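PDB 6V4C: long form salivary protein D7L1 from Culex quinquefasciatus, which binds adenine nucleosides and nucleotides, ATP and ADP most tightly, inhibits platelet aggregation and hemostasis, and modulates blood feeding by female mosquitoes. Local coordinates for residues 159-165 and 176-180; 166-170 and 289-295; 170-174 and 249-253; 208-214 and 254-259; 224-228 and 239-243. All coordinates share one frame; numbering follows the deposited sequence.

Contact 1: 159-165 and 176-180; sequences YQDGEAA and DDPKF
Tyr159 and Lys179 pass each other in opposite directions, the methylenes of the lysine, in the conformer described, running alongside the tyrosine ring. Lys179 CB comes within 3.9 Å of Tyr159 CE1 and Lys179 CD within 4.0 Å of Tyr159 CD1, while the extended chain carries its ammonium on to Glu163. There Lys179 NZ makes a weak, salt-bridging hydrogen bond of 3.2 Å to Glu163 OE2, which holds for this conformer. A long lysine suits this place because it offers hydrocarbon to the ring and charge to the acid beyond. At the far end of the ring, Tyr159 OH points to Asp177 OD1 in the ring plane; their 3.2 Å bond is doubtful, since the position of that oxygen is uncertain. Ala165 is small enough to let the Asp177 carboxylate lie against its CB.

Each acid also accepts one backbone N-H of its own segment. Glu163 OE2 accepts from Gln160 N at 2.8 Å through its anti lone pair, because chi1 of 83° swings the chain back over its own type II turn, in which Gly162 takes the positive-phi position. Asp177 OD2 is met by Lys179 N from well above the carboxylate plane. Farther out, Tyr166 lies nearly parallel to the Tyr159 ring, and His183 meets it edge-to-face.

The contact joins the approaches to two helices, Glu163 at the N-cap position of helix 164-172 and Asp177 capping the turn that leads into the next, in an all-helical PBP/GOBP-family domain.

Contact 2: 166-170 and 289-295; sequences YCNVR and LDSEAKC
Tyr166 leads the way across to the last turn of the chain, Tyr166 CE2 lying 3.7 Å from Ala293 CB. A chi1 of -167°, with CG opposite the backbone N, sends the ring toward this small methyl, which meets it obliquely, and the sulfur of Cys295 also sits obliquely to the ring, 5.1 Å from its centroid. The ring can therefore lie against both the methyl and the sulfur, while its hydroxyl hydrogen-bonds Arg152 of helix 150-158.

Cys167 follows, and its SG is joined to Cys295 SG at 2.0 Å. This left-handed disulfide, chi3 -82°, ties the final residue of the protein to helix 164-172. Cys295 is brought there by a Schellman motif: helix 279-292 ends with Lys294 at positive phi, and Cys295 N returns to Asp290 O at 2.8 Å.

One turn after Cys167, Arg170 bends at chi2 and chi3 and presents its guanidinium side-on. Both Arg170 NE and Arg170 NH2 donate to Asp290 OD1, each at 2.8 Å, and that oxygen lies almost in the guanidinium plane. The carboxylate and guanidinium planes stand 66° apart, and this single oxygen takes both bonds. Leu289 CB covers one guanidinium face, 3.4 Å from Arg170 NH2.

The remaining nitrogen, NH1, forms a salt bridge with Glu260, so Arg170 links helix 164-172 to helices 249-263 and 279-292, while helix 150-158 borders the Tyr166 end.

Contact 3: 170-174 and 249-253; sequences RKHGF and EQLFM. With ZN (zinc ion), chain L.
A bound zinc ion joins the two segments, taking protein ligands from His172, at the C-terminal end of helix 164-172, and Glu249, the first residue of helix 249-263. The imidazole binds the metal through His172 ND1 at 2.1 Å. In the carboxylate, Glu249 OE2 is the close ligand, 2.0 Å from the zinc, and Glu249 OE1 makes a long second approach at 2.7 Å. Ring and carboxylate are nearly coplanar, 24° apart, and OE2 arrives in the plane of the imidazole at its edge. The glutamate reaches this far because its chain is extended, CG opposite the backbone N (chi1 174°). Glu249 OE2 and His172 ND1 stand 3.3 Å apart, two metal ligands rather than a hydrogen-bonded pair.

Beside the metal the chain turns at Gly173, which has positive phi and no CB, so Met253 SD can settle 3.4 Å from Gly173 CA. The flexible methionine bends at chi2 and chi3 to fit its sulfur and methyl against that backbone.

Tyr244 backs the site, its hydroxyl hydrogen-bonding His172 O and, weakly, Glu249 OE2. The arrangement is zinc coordination by a histidine and a glutamate, linking the C-terminal end of helix 164-172 to the start of helix 249-263.

Contact 4: 208-214 and 254-259; sequences GLHAVNE and KVLDYI
Gly208 gives Val255 room: with no side chain, it lets the two helices approach to 5.6 Å between the CA atoms of these residues. The bump that fills the shallow hollow is the CG1 methyl of Val255, 3.7 Å from Gly208 C, and Ile259 CD1 fits against Gly208 CA from one turn farther along. The other methyl of the branched valine, Val255 CG2, meets Leu209 CD2 at 3.6 Å.

One turn on, the roles reverse. Val212 becomes the bump, wedged between Lys254, Val255 and Tyr258. Val212 CG1 lies 3.6 Å from Lys254 O and 3.6 Å from Tyr258 CD2, while CG2 faces Val255 CG2. Beside it the small Ala211 leaves space for the Tyr258 ring, whose CE2 passes 3.4 Å from Ala211 O. The extended chain of Lys254 passes beside Val212, its CE near Val212 CB. A water links the backbones, donating to Gly208 O at 2.8 Å and to Val255 O at 2.9 Å.

Just beyond Val212, a Schellman motif with Asn213 at positive phi ends helix 202-211. This helix end packs on helix 249-263, and Tyr258 in turn meets Tyr277 edge-to-face and touches Met282 of helix 279-292.

Contact 5: 224-228 and 239-243; sequences SLQNC and YYKCI
The carbonyl oxygen of Leu225 faces two neighbours at the end of helix 218-226: the ring of Tyr239, whose CE1 comes to 3.6 Å from Leu225 O, and the amide of Cys228, which makes a weak hydrogen bond to it. The oxygen lies in the plane of the ring, at its edge, where the slightly positive ring hydrogens suit a carbonyl better than the electron-rich face would.

The same ring makes apolar contacts as well. The Leu225 side chain crosses that of Tyr239 at about a right angle, its CD2 touching Tyr239 CD1 at 3.6 Å, and Cys228 CB lies 3.7 Å from Tyr239 CE1. The sulfur of Cys228 sits 4.4 Å from the ring centroid, 34° off the normal, an oblique sulfur-aromatic contact. A wide flat ring suits this place, meeting leucine, cysteine and backbone oxygen at once. From the next turn Ile243 CG1 adds to the apolar patch, 4.0 Å from Leu225 CD2.

Cys228 SG bonds Cys242 SG at 2.0 Å. The disulfide is right-handed, chi3 85°, and pins Cys228, in the loop after helix 218-226, to helix 235-247. Such a cross-link between successive helices is characteristic of the disulfide-stabilised, all-helical PBP/GOBP fold. Cys228 reaches over because chi1 of -161° carries its sulfur opposite the backbone N, toward helix 235-247.

Ser224 allows a close pass beside the bridge: its CB stands 3.5 Å from Cys242 O, while its hydroxyl turns back to hydrogen-bond Val220 O within its own helix. Helix 202-211 flanks the apolar patch, Ile205 touching both Leu225 and Ile243.

All five contacts lie among the helices of the C-terminal half of the chain. Contacts 1, 2 and 3 share helix 164-172, with the centres of contacts 1 and 2 about 10 Å apart and those of 2 and 3 about 12 Å; contacts 3 and 4 share helix 249-263, their centres also about 12 Å apart. These two helices thus connect contacts 1 to 4. Contact 1 closes before contacts 4 and 5 open; contact 5 is nested in the loops closed by contacts 2, 3 and 4, and meets contact 3 where Tyr240 OH probably hydrogen-bonds Gly173 O. The ADP pocket lies beyond, the side chains of Ile259 and Leu289 about 11 and 13 Å from the nucleotide.

Contact 1: 159-165 and 176-180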
# COMPACT_ATOMS: atom_id res chain seq x y z
N TYR A 159 6.32 15.95 -15.39
CA TYR A 159 5.75 17.24 -15.73
C TYR A 159 6.48 18.36 -15.00
O TYR A 159 6.92 18.20 -13.86
CB TYR A 159 4.27 17.32 -15.35
CG TYR A 159 3.37 16.38 -16.12
CD1 TYR A 159 3.01 16.66 -17.43
CD2 TYR A 159 2.89 15.22 -15.53
CE1 TYR A 159 2.18 15.80 -18.13
CE2 TYR A 159 2.07 14.36 -16.23
CZ TYR A 159 1.72 14.65 -17.53
OH TYR A 159 0.90 13.80 -18.23
N GLN A 160 6.60 19.49 -15.68
CA GLN A 160 7.01 20.72 -15.02
C GLN A 160 5.81 21.31 -14.29
O GLN A 160 4.68 21.27 -14.78
CB GLN A 160 7.52 21.74 -16.04
CG GLN A 160 8.85 21.38 -16.67
CD GLN A 160 9.53 22.58 -17.29
OE1 GLN A 160 9.79 22.61 -18.50
NE2 GLN A 160 9.81 23.59 -16.47
N ASP A 161 6.07 21.85 -13.10
CA ASP A 161 5.01 22.48 -12.33
C ASP A 161 4.33 23.56 -13.15
O ASP A 161 4.99 24.41 -13.76
CB ASP A 161 5.60 23.09 -11.05
CG ASP A 161 6.02 22.05 -10.04
OD1 ASP A 161 5.92 20.84 -10.35
OD2 ASP A 161 6.45 22.43 -8.93
N GLY A 162 3.00 23.51 -13.19
CA GLY A 162 2.22 24.53 -13.85
C GLY A 162 2.08 24.40 -15.35
O GLY A 162 1.40 25.23 -15.96
N GLU A 163 2.69 23.39 -15.96
CA GLU A 163 2.55 23.24 -17.41
C GLU A 163 1.15 22.77 -17.76
O GLU A 163 0.48 22.09 -16.98
CB GLU A 163 3.62 22.31 -17.98
CG GLU A 163 3.31 20.82 -17.89
CD GLU A 163 4.29 19.99 -18.71
OE1 GLU A 163 4.03 19.78 -19.91
OE2 GLU A 163 5.31 19.56 -18.15
N ALA A 164 0.69 23.16 -18.96
CA ALA A 164 -0.72 23.02 -19.31
C ALA A 164 -1.19 21.58 -19.24
O ALA A 164 -2.28 21.30 -18.72
CB ALA A 164 -0.97 23.61 -20.70
N ALA A 165 -0.40 20.64 -19.76
CA ALA A 165 -0.80 19.24 -19.70
C ALA A 165 -0.94 18.77 -18.26
O ALA A 165 -1.85 18.00 -17.94
CB ALA A 165 0.20 18.37 -20.47
N ASP A 176 -4.33 13.74 -22.90
CA ASP A 176 -4.00 13.13 -24.18
C ASP A 176 -2.52 13.25 -24.53
O ASP A 176 -2.07 12.61 -25.49
CB ASP A 176 -4.82 13.78 -25.30
CG ASP A 176 -4.65 15.29 -25.33
OD1 ASP A 176 -4.98 15.95 -24.31
OD2 ASP A 176 -4.18 15.82 -26.36
N ASP A 177 -1.76 14.06 -23.78
CA ASP A 177 -0.38 14.32 -24.14
C ASP A 177 0.47 13.06 -23.95
O ASP A 177 0.10 12.16 -23.20
CB ASP A 177 0.17 15.48 -23.30
CG ASP A 177 0.63 15.04 -21.92
OD1 ASP A 177 -0.23 14.71 -21.08
OD2 ASP A 177 1.85 15.03 -21.69
N PRO A 178 1.61 12.98 -24.65
CA PRO A 178 2.39 11.73 -24.62
C PRO A 178 2.99 11.38 -23.27
O PRO A 178 3.28 10.20 -23.03
CB PRO A 178 3.48 11.97 -25.67
CG PRO A 178 3.59 13.46 -25.77
CD PRO A 178 2.19 13.96 -25.58
N LYS A 179 3.21 12.36 -22.38
CA LYS A 179 3.77 12.07 -21.07
C LYS A 179 2.81 11.32 -20.16
O LYS A 179 3.24 10.72 -19.18
CB LYS A 179 4.20 13.37 -20.38
CG LYS A 179 5.32 14.13 -21.05
CD LYS A 179 5.39 15.55 -20.50
CE LYS A 179 6.73 16.21 -20.80
NZ LYS A 179 6.78 17.58 -20.23
N PHE A 180 1.50 11.36 -20.46
CA PHE A 180 0.53 10.72 -19.59
C PHE A 180 0.63 9.20 -19.60
O PHE A 180 0.15 8.55 -18.67
CB PHE A 180 -0.90 11.18 -19.93
CG PHE A 180 -1.92 10.79 -18.89
CD1 PHE A 180 -2.02 11.49 -17.70
CD2 PHE A 180 -2.76 9.71 -19.10
CE1 PHE A 180 -2.95 11.14 -16.74
CE2 PHE A 180 -3.70 9.34 -18.14
CZ PHE A 180 -3.79 10.06 -16.96

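Contact 2: 166-170 and 289-295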
# COMPACT_ATOMS: atom_id res chain seq x y z
N TYR A 166 -0.04 19.23 -17.39
CA TYR A 166 -0.09 18.82 -15.99
C TYR A 166 -1.36 19.31 -15.31
O TYR A 166 -2.01 18.56 -14.57
CB TYR A 166 1.15 19.35 -15.26
CG TYR A 166 1.40 18.76 -13.89
CD1 TYR A 166 0.74 17.61 -13.48
CD2 TYR A 166 2.30 19.35 -13.02
CE1 TYR A 166 0.97 17.07 -12.22
CE2 TYR A 166 2.53 18.83 -11.76
CZ TYR A 166 1.87 17.68 -11.36
OH TYR A 166 2.11 17.16 -10.11
N CYS A 167 -1.73 20.57 -15.55
CA CYS A 167 -2.93 21.10 -14.92
C CYS A 167 -4.20 20.45 -15.46
O CYS A 167 -5.21 20.38 -14.76
CB CYS A 167 -2.98 22.62 -15.04
SG CYS A 167 -1.55 23.43 -14.28
N ASN A 168 -4.16 19.95 -16.70
CA ASN A 168 -5.28 19.16 -17.20
C ASN A 168 -5.41 17.85 -16.44
O ASN A 168 -6.52 17.39 -16.15
CB ASN A 168 -5.13 18.90 -18.70
CG ASN A 168 -5.47 20.12 -19.54
OD1 ASN A 168 -6.17 21.03 -19.08
ND2 ASN A 168 -4.99 20.14 -20.78
N VAL A 169 -4.28 17.22 -16.10
CA VAL A 169 -4.30 16.02 -15.27
C VAL A 169 -4.93 16.32 -13.91
O VAL A 169 -5.76 15.56 -13.41
CB VAL A 169 -2.89 15.43 -15.12
CG1 VAL A 169 -2.90 14.25 -14.15
CG2 VAL A 169 -2.34 15.00 -16.47
N ARG A 170 -4.54 17.45 -13.31
CA ARG A 170 -5.11 17.85 -12.03
C ARG A 170 -6.61 18.12 -12.16
O ARG A 170 -7.39 17.74 -11.29
CB ARG A 170 -4.40 19.09 -11.51
CG ARG A 170 -2.95 18.87 -11.08
CD ARG A 170 -2.89 17.99 -9.85
NE ARG A 170 -3.91 18.34 -8.88
CZ ARG A 170 -4.35 17.53 -7.92
NH1 ARG A 170 -3.84 16.31 -7.81
NH2 ARG A 170 -5.30 17.93 -7.08
N LEU A 289 -3.76 20.51 -3.17
CA LEU A 289 -2.94 19.68 -4.06
C LEU A 289 -2.76 20.33 -5.42
O LEU A 289 -1.69 20.20 -6.04
CB LEU A 289 -3.54 18.28 -4.19
CG LEU A 289 -3.42 17.38 -2.96
CD1 LEU A 289 -4.46 16.27 -2.98
CD2 LEU A 289 -2.01 16.79 -2.89
N ASP A 290 -3.79 21.02 -5.91
CA ASP A 290 -3.64 21.82 -7.13
C ASP A 290 -2.55 22.88 -6.94
O ASP A 290 -1.69 23.07 -7.80
CB ASP A 290 -4.96 22.51 -7.47
CG ASP A 290 -6.05 21.54 -7.91
OD1 ASP A 290 -5.73 20.40 -8.29
OD2 ASP A 290 -7.23 21.94 -7.88
N SER A 291 -2.60 23.58 -5.80
CA SER A 291 -1.62 24.63 -5.53
C SER A 291 -0.21 24.06 -5.42
O SER A 291 0.75 24.67 -5.89
CB SER A 291 -2.01 25.36 -4.24
OG SER A 291 -1.01 26.30 -3.88
N GLU A 292 -0.08 22.89 -4.79
CA GLU A 292 1.21 22.22 -4.69
C GLU A 292 1.81 21.96 -6.07
O GLU A 292 3.03 22.07 -6.26
CB GLU A 292 1.03 20.92 -3.92
CG GLU A 292 2.29 20.11 -3.71
CD GLU A 292 2.01 18.82 -2.96
OE1 GLU A 292 1.31 17.94 -3.52
OE2 GLU A 292 2.47 18.68 -1.81
N ALA A 293 0.97 21.62 -7.04
CA ALA A 293 1.42 21.41 -8.41
C ALA A 293 1.51 22.70 -9.21
O ALA A 293 1.83 22.65 -10.40
CB ALA A 293 0.50 20.42 -9.12
N LYS A 294 1.25 23.85 -8.57
CA LYS A 294 1.23 25.15 -9.25
C LYS A 294 0.17 25.19 -10.35
O LYS A 294 0.38 25.74 -11.43
CB LYS A 294 2.61 25.58 -9.77
CG LYS A 294 3.51 26.22 -8.72
CD LYS A 294 3.97 25.23 -7.66
CE LYS A 294 4.64 25.94 -6.49
NZ LYS A 294 5.84 26.72 -6.92
N CYS A 295 -0.99 24.60 -10.06
CA CYS A 295 -2.10 24.56 -11.01
C CYS A 295 -3.35 25.23 -10.45
O CYS A 295 -3.31 25.84 -9.38
CB CYS A 295 -2.42 23.11 -11.40
SG CYS A 295 -1.23 22.39 -12.56

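Contact 3: 170-174 and 249-253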
# COMPACT_ATOMS: atom_id res chain seq x y z
N ARG A 170 -4.54 17.45 -13.31
CA ARG A 170 -5.11 17.85 -12.03
C ARG A 170 -6.61 18.12 -12.16
O ARG A 170 -7.39 17.74 -11.29
CB ARG A 170 -4.40 19.09 -11.51
CG ARG A 170 -2.95 18.87 -11.08
CD ARG A 170 -2.89 17.99 -9.85
NE ARG A 170 -3.91 18.34 -8.88
CZ ARG A 170 -4.35 17.53 -7.92
NH1 ARG A 170 -3.84 16.31 -7.81
NH2 ARG A 170 -5.30 17.93 -7.08
N LYS A 171 -7.01 18.77 -13.25
CA LYS A 171 -8.38 19.26 -13.39
C LYS A 171 -9.35 18.15 -13.79
O LYS A 171 -10.46 18.07 -13.26
CB LYS A 171 -8.40 20.39 -14.41
CG LYS A 171 -9.66 21.25 -14.43
CD LYS A 171 -9.46 22.46 -15.33
CE LYS A 171 -10.62 23.43 -15.24
NZ LYS A 171 -10.27 24.75 -15.83
N HIS A 172 -8.95 17.29 -14.73
CA HIS A 172 -9.85 16.30 -15.29
C HIS A 172 -9.40 14.86 -15.07
O HIS A 172 -10.12 13.94 -15.47
CB HIS A 172 -10.05 16.56 -16.79
CG HIS A 172 -10.33 17.99 -17.12
ND1 HIS A 172 -11.55 18.59 -16.88
CD2 HIS A 172 -9.55 18.94 -17.68
CE1 HIS A 172 -11.51 19.85 -17.28
NE2 HIS A 172 -10.31 20.09 -17.76
N GLY A 173 -8.25 14.63 -14.45
CA GLY A 173 -7.79 13.28 -14.20
C GLY A 173 -7.32 12.52 -15.41
O GLY A 173 -7.12 11.30 -15.32
N PHE A 174 -7.15 13.18 -16.55
CA PHE A 174 -6.72 12.51 -17.76
C PHE A 174 -6.06 13.54 -18.67
O PHE A 174 -6.33 14.73 -18.58
CB PHE A 174 -7.89 11.83 -18.48
CG PHE A 174 -7.48 10.99 -19.65
CD1 PHE A 174 -6.95 9.72 -19.45
CD2 PHE A 174 -7.62 11.46 -20.94
CE1 PHE A 174 -6.56 8.94 -20.52
CE2 PHE A 174 -7.23 10.68 -22.02
CZ PHE A 174 -6.71 9.42 -21.81
N GLU A 249 -16.30 10.80 -15.37
CA GLU A 249 -15.29 11.65 -14.75
C GLU A 249 -15.62 11.95 -13.29
O GLU A 249 -14.75 11.90 -12.43
CB GLU A 249 -15.12 12.95 -15.53
CG GLU A 249 -14.18 13.95 -14.87
CD GLU A 249 -14.13 15.27 -15.59
OE1 GLU A 249 -15.21 15.80 -15.94
OE2 GLU A 249 -13.02 15.78 -15.82
N GLN A 250 -16.89 12.27 -13.00
CA GLN A 250 -17.25 12.73 -11.67
C GLN A 250 -16.95 11.67 -10.61
O GLN A 250 -16.28 11.95 -9.61
CB GLN A 250 -18.72 13.14 -11.64
CG GLN A 250 -18.96 14.57 -11.18
CD GLN A 250 -18.21 15.59 -12.03
OE1 GLN A 250 -17.67 16.56 -11.50
NE2 GLN A 250 -18.20 15.39 -13.34
N LEU A 251 -17.42 10.45 -10.83
CA LEU A 251 -17.17 9.39 -9.86
C LEU A 251 -15.69 9.00 -9.84
O LEU A 251 -15.12 8.78 -8.77
CB LEU A 251 -18.04 8.17 -10.16
CG LEU A 251 -17.86 6.98 -9.23
CD1 LEU A 251 -18.08 7.40 -7.79
CD2 LEU A 251 -18.81 5.86 -9.62
N PHE A 252 -15.07 8.91 -11.02
CA PHE A 252 -13.67 8.52 -11.10
C PHE A 252 -12.79 9.47 -10.30
O PHE A 252 -11.93 9.04 -9.53
CB PHE A 252 -13.23 8.48 -12.57
CG PHE A 252 -11.84 7.94 -12.78
CD1 PHE A 252 -11.64 6.58 -12.98
CD2 PHE A 252 -10.74 8.78 -12.78
CE1 PHE A 252 -10.37 6.08 -13.18
CE2 PHE A 252 -9.47 8.28 -12.98
CZ PHE A 252 -9.28 6.92 -13.18
N MET A 253 -13.00 10.78 -10.47
CA MET A 253 -12.18 11.76 -9.75
C MET A 253 -12.48 11.77 -8.26
O MET A 253 -11.58 12.00 -7.45
CB MET A 253 -12.36 13.16 -10.34
CG MET A 253 -11.77 13.29 -11.73
SD MET A 253 -10.16 12.49 -11.83
CE MET A 253 -9.18 13.56 -10.77
ZN ZN L . -13.38 17.69 -16.37

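Contact 4: 208-214 and 254-259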
# COMPACT_ATOMS: atom_id res chain seq x y z
N GLY A 208 -11.12 1.48 -3.79
CA GLY A 208 -11.23 2.92 -3.93
C GLY A 208 -12.67 3.39 -3.99
O GLY A 208 -13.01 4.45 -3.45
N LEU A 209 -13.55 2.61 -4.63
CA LEU A 209 -14.96 2.98 -4.71
C LEU A 209 -15.64 2.85 -3.35
O LEU A 209 -16.41 3.73 -2.94
CB LEU A 209 -15.67 2.09 -5.73
CG LEU A 209 -15.50 2.42 -7.21
CD1 LEU A 209 -15.93 1.23 -8.05
CD2 LEU A 209 -16.33 3.65 -7.56
N HIS A 210 -15.37 1.76 -2.64
CA HIS A 210 -15.98 1.57 -1.33
C HIS A 210 -15.46 2.58 -0.31
O HIS A 210 -16.17 2.92 0.64
CB HIS A 210 -15.77 0.13 -0.86
CG HIS A 210 -16.27 -0.90 -1.84
ND1 HIS A 210 -15.83 -2.21 -1.83
CD2 HIS A 210 -17.16 -0.81 -2.85
CE1 HIS A 210 -16.43 -2.87 -2.80
NE2 HIS A 210 -17.24 -2.05 -3.43
N ALA A 211 -14.23 3.07 -0.50
CA ALA A 211 -13.69 4.07 0.41
C ALA A 211 -14.48 5.37 0.38
O ALA A 211 -14.59 6.05 1.41
CB ALA A 211 -12.21 4.33 0.10
N VAL A 212 -15.04 5.73 -0.77
CA VAL A 212 -15.88 6.92 -0.89
C VAL A 212 -17.37 6.58 -0.74
O VAL A 212 -18.22 7.36 -1.17
CB VAL A 212 -15.59 7.72 -2.16
CG1 VAL A 212 -14.15 8.19 -2.16
CG2 VAL A 212 -15.89 6.89 -3.40
N ASN A 213 -17.68 5.42 -0.17
CA ASN A 213 -19.06 5.02 0.16
C ASN A 213 -19.92 4.76 -1.08
O ASN A 213 -21.14 4.85 -1.02
CB ASN A 213 -19.74 5.99 1.13
CG ASN A 213 -18.98 6.13 2.43
OD1 ASN A 213 -18.39 5.17 2.93
ND2 ASN A 213 -18.98 7.34 2.99
N GLU A 214 -19.29 4.42 -2.20
CA GLU A 214 -20.01 3.95 -3.38
C GLU A 214 -20.23 2.45 -3.26
O GLU A 214 -19.43 1.73 -2.64
CB GLU A 214 -19.20 4.25 -4.64
CG GLU A 214 -20.00 4.23 -5.93
CD GLU A 214 -20.86 5.47 -6.10
OE1 GLU A 214 -21.74 5.46 -7.00
OE2 GLU A 214 -20.67 6.45 -5.35
N LYS A 254 -13.74 11.54 -7.88
CA LYS A 254 -14.07 11.39 -6.47
C LYS A 254 -13.28 10.25 -5.84
O LYS A 254 -12.78 10.37 -4.72
CB LYS A 254 -15.57 11.17 -6.31
CG LYS A 254 -16.04 11.05 -4.87
CD LYS A 254 -17.53 10.74 -4.81
CE LYS A 254 -18.00 10.54 -3.38
NZ LYS A 254 -19.46 10.25 -3.32
N VAL A 255 -13.16 9.13 -6.56
CA VAL A 255 -12.36 8.00 -6.07
C VAL A 255 -10.89 8.38 -6.01
O VAL A 255 -10.21 8.17 -4.99
CB VAL A 255 -12.58 6.76 -6.95
CG1 VAL A 255 -11.56 5.68 -6.61
CG2 VAL A 255 -13.99 6.23 -6.78
N LEU A 256 -10.37 8.95 -7.10
CA LEU A 256 -8.94 9.24 -7.19
C LEU A 256 -8.51 10.31 -6.18
O LEU A 256 -7.44 10.20 -5.58
CB LEU A 256 -8.58 9.67 -8.61
CG LEU A 256 -7.50 8.81 -9.27
CD1 LEU A 256 -7.97 7.37 -9.37
CD2 LEU A 256 -7.14 9.37 -10.62
N ASP A 257 -9.33 11.35 -6.00
CA ASP A 257 -8.99 12.40 -5.04
C ASP A 257 -8.79 11.82 -3.64
O ASP A 257 -7.86 12.19 -2.93
CB ASP A 257 -10.06 13.48 -5.01
CG ASP A 257 -10.04 14.37 -6.24
OD1 ASP A 257 -8.98 14.46 -6.90
OD2 ASP A 257 -11.09 14.98 -6.55
N TYR A 258 -9.67 10.90 -3.24
CA TYR A 258 -9.56 10.33 -1.90
C TYR A 258 -8.37 9.38 -1.81
O TYR A 258 -7.66 9.37 -0.79
CB TYR A 258 -10.86 9.63 -1.52
CG TYR A 258 -10.99 9.30 -0.06
CD1 TYR A 258 -10.58 10.21 0.92
CD2 TYR A 258 -11.54 8.10 0.35
CE1 TYR A 258 -10.70 9.91 2.26
CE2 TYR A 258 -11.67 7.79 1.69
CZ TYR A 258 -11.25 8.70 2.64
OH TYR A 258 -11.38 8.39 3.98
N ILE A 259 -8.13 8.59 -2.85
CA ILE A 259 -6.89 7.80 -2.91
C ILE A 259 -5.68 8.71 -2.74
O ILE A 259 -4.76 8.41 -1.96
CB ILE A 259 -6.82 7.00 -4.23
CG1 ILE A 259 -7.83 5.86 -4.23
CG2 ILE A 259 -5.41 6.48 -4.44
CD1 ILE A 259 -7.98 5.16 -5.57
O HOH W 1 -11.02 6.29 -2.91

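Contact 5: 224-228 and 239-243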
# COMPACT_ATOMS: atom_id res chain seq x y z
N SER A 224 -15.73 -2.76 -17.74
CA SER A 224 -14.75 -1.85 -18.31
C SER A 224 -13.42 -2.56 -18.54
O SER A 224 -12.80 -2.40 -19.60
CB SER A 224 -14.56 -0.64 -17.40
OG SER A 224 -15.77 0.09 -17.28
N LEU A 225 -12.97 -3.35 -17.56
CA LEU A 225 -11.71 -4.06 -17.71
C LEU A 225 -11.81 -5.16 -18.77
O LEU A 225 -10.88 -5.36 -19.55
CB LEU A 225 -11.29 -4.67 -16.37
CG LEU A 225 -10.91 -3.71 -15.25
CD1 LEU A 225 -10.54 -4.48 -13.99
CD2 LEU A 225 -9.78 -2.81 -15.69
N GLN A 226 -12.95 -5.86 -18.80
CA GLN A 226 -13.09 -7.00 -19.70
C GLN A 226 -13.12 -6.56 -21.16
O GLN A 226 -12.58 -7.25 -22.03
CB GLN A 226 -14.36 -7.77 -19.32
CG GLN A 226 -14.51 -9.14 -19.95
CD GLN A 226 -15.56 -9.98 -19.24
OE1 GLN A 226 -16.05 -9.61 -18.18
NE2 GLN A 226 -15.90 -11.12 -19.83
N ASN A 227 -13.75 -5.42 -21.44
CA ASN A 227 -13.90 -4.94 -22.81
C ASN A 227 -12.78 -4.01 -23.24
O ASN A 227 -12.83 -3.48 -24.36
CB ASN A 227 -15.25 -4.24 -22.98
CG ASN A 227 -16.42 -5.13 -22.61
OD1 ASN A 227 -16.28 -6.35 -22.54
ND2 ASN A 227 -17.57 -4.52 -22.37
N CYS A 228 -11.77 -3.79 -22.40
CA CYS A 228 -10.73 -2.82 -22.69
C CYS A 228 -9.75 -3.39 -23.72
O CYS A 228 -9.27 -4.52 -23.57
CB CYS A 228 -9.97 -2.47 -21.42
SG CYS A 228 -9.05 -0.93 -21.55
N TYR A 239 -6.14 0.90 -19.61
CA TYR A 239 -7.06 0.42 -18.58
C TYR A 239 -7.56 1.58 -17.71
O TYR A 239 -8.73 1.62 -17.34
CB TYR A 239 -6.40 -0.66 -17.73
CG TYR A 239 -6.37 -2.02 -18.39
CD1 TYR A 239 -7.54 -2.75 -18.57
CD2 TYR A 239 -5.17 -2.58 -18.83
CE1 TYR A 239 -7.52 -4.00 -19.17
CE2 TYR A 239 -5.15 -3.83 -19.42
CZ TYR A 239 -6.32 -4.53 -19.59
OH TYR A 239 -6.30 -5.77 -20.19
N TYR A 240 -6.66 2.50 -17.37
CA TYR A 240 -7.04 3.71 -16.65
C TYR A 240 -8.16 4.44 -17.38
O TYR A 240 -9.17 4.81 -16.77
CB TYR A 240 -5.79 4.60 -16.52
CG TYR A 240 -5.94 5.89 -15.76
CD1 TYR A 240 -6.53 7.01 -16.35
CD2 TYR A 240 -5.42 6.03 -14.48
CE1 TYR A 240 -6.64 8.20 -15.67
CE2 TYR A 240 -5.52 7.23 -13.79
CZ TYR A 240 -6.13 8.31 -14.39
OH TYR A 240 -6.24 9.50 -13.72
N LYS A 241 -8.01 4.64 -18.69
CA LYS A 241 -9.05 5.31 -19.45
C LYS A 241 -10.32 4.48 -19.53
O LYS A 241 -11.43 5.04 -19.54
CB LYS A 241 -8.54 5.67 -20.85
CG LYS A 241 -9.45 6.61 -21.64
CD LYS A 241 -9.90 7.79 -20.77
CE LYS A 241 -10.38 8.97 -21.60
NZ LYS A 241 -11.54 8.64 -22.48
N CYS A 242 -10.19 3.15 -19.58
CA CYS A 242 -11.37 2.29 -19.60
C CYS A 242 -12.18 2.43 -18.32
O CYS A 242 -13.41 2.51 -18.35
CB CYS A 242 -10.95 0.84 -19.86
SG CYS A 242 -10.52 0.49 -21.61
N ILE A 243 -11.50 2.48 -17.17
CA ILE A 243 -12.18 2.69 -15.89
C ILE A 243 -12.78 4.09 -15.84
O ILE A 243 -13.92 4.29 -15.38
CB ILE A 243 -11.21 2.45 -14.73
CG1 ILE A 243 -10.63 1.04 -14.80
CG2 ILE A 243 -11.90 2.71 -13.39
CD1 ILE A 243 -9.33 0.88 -14.04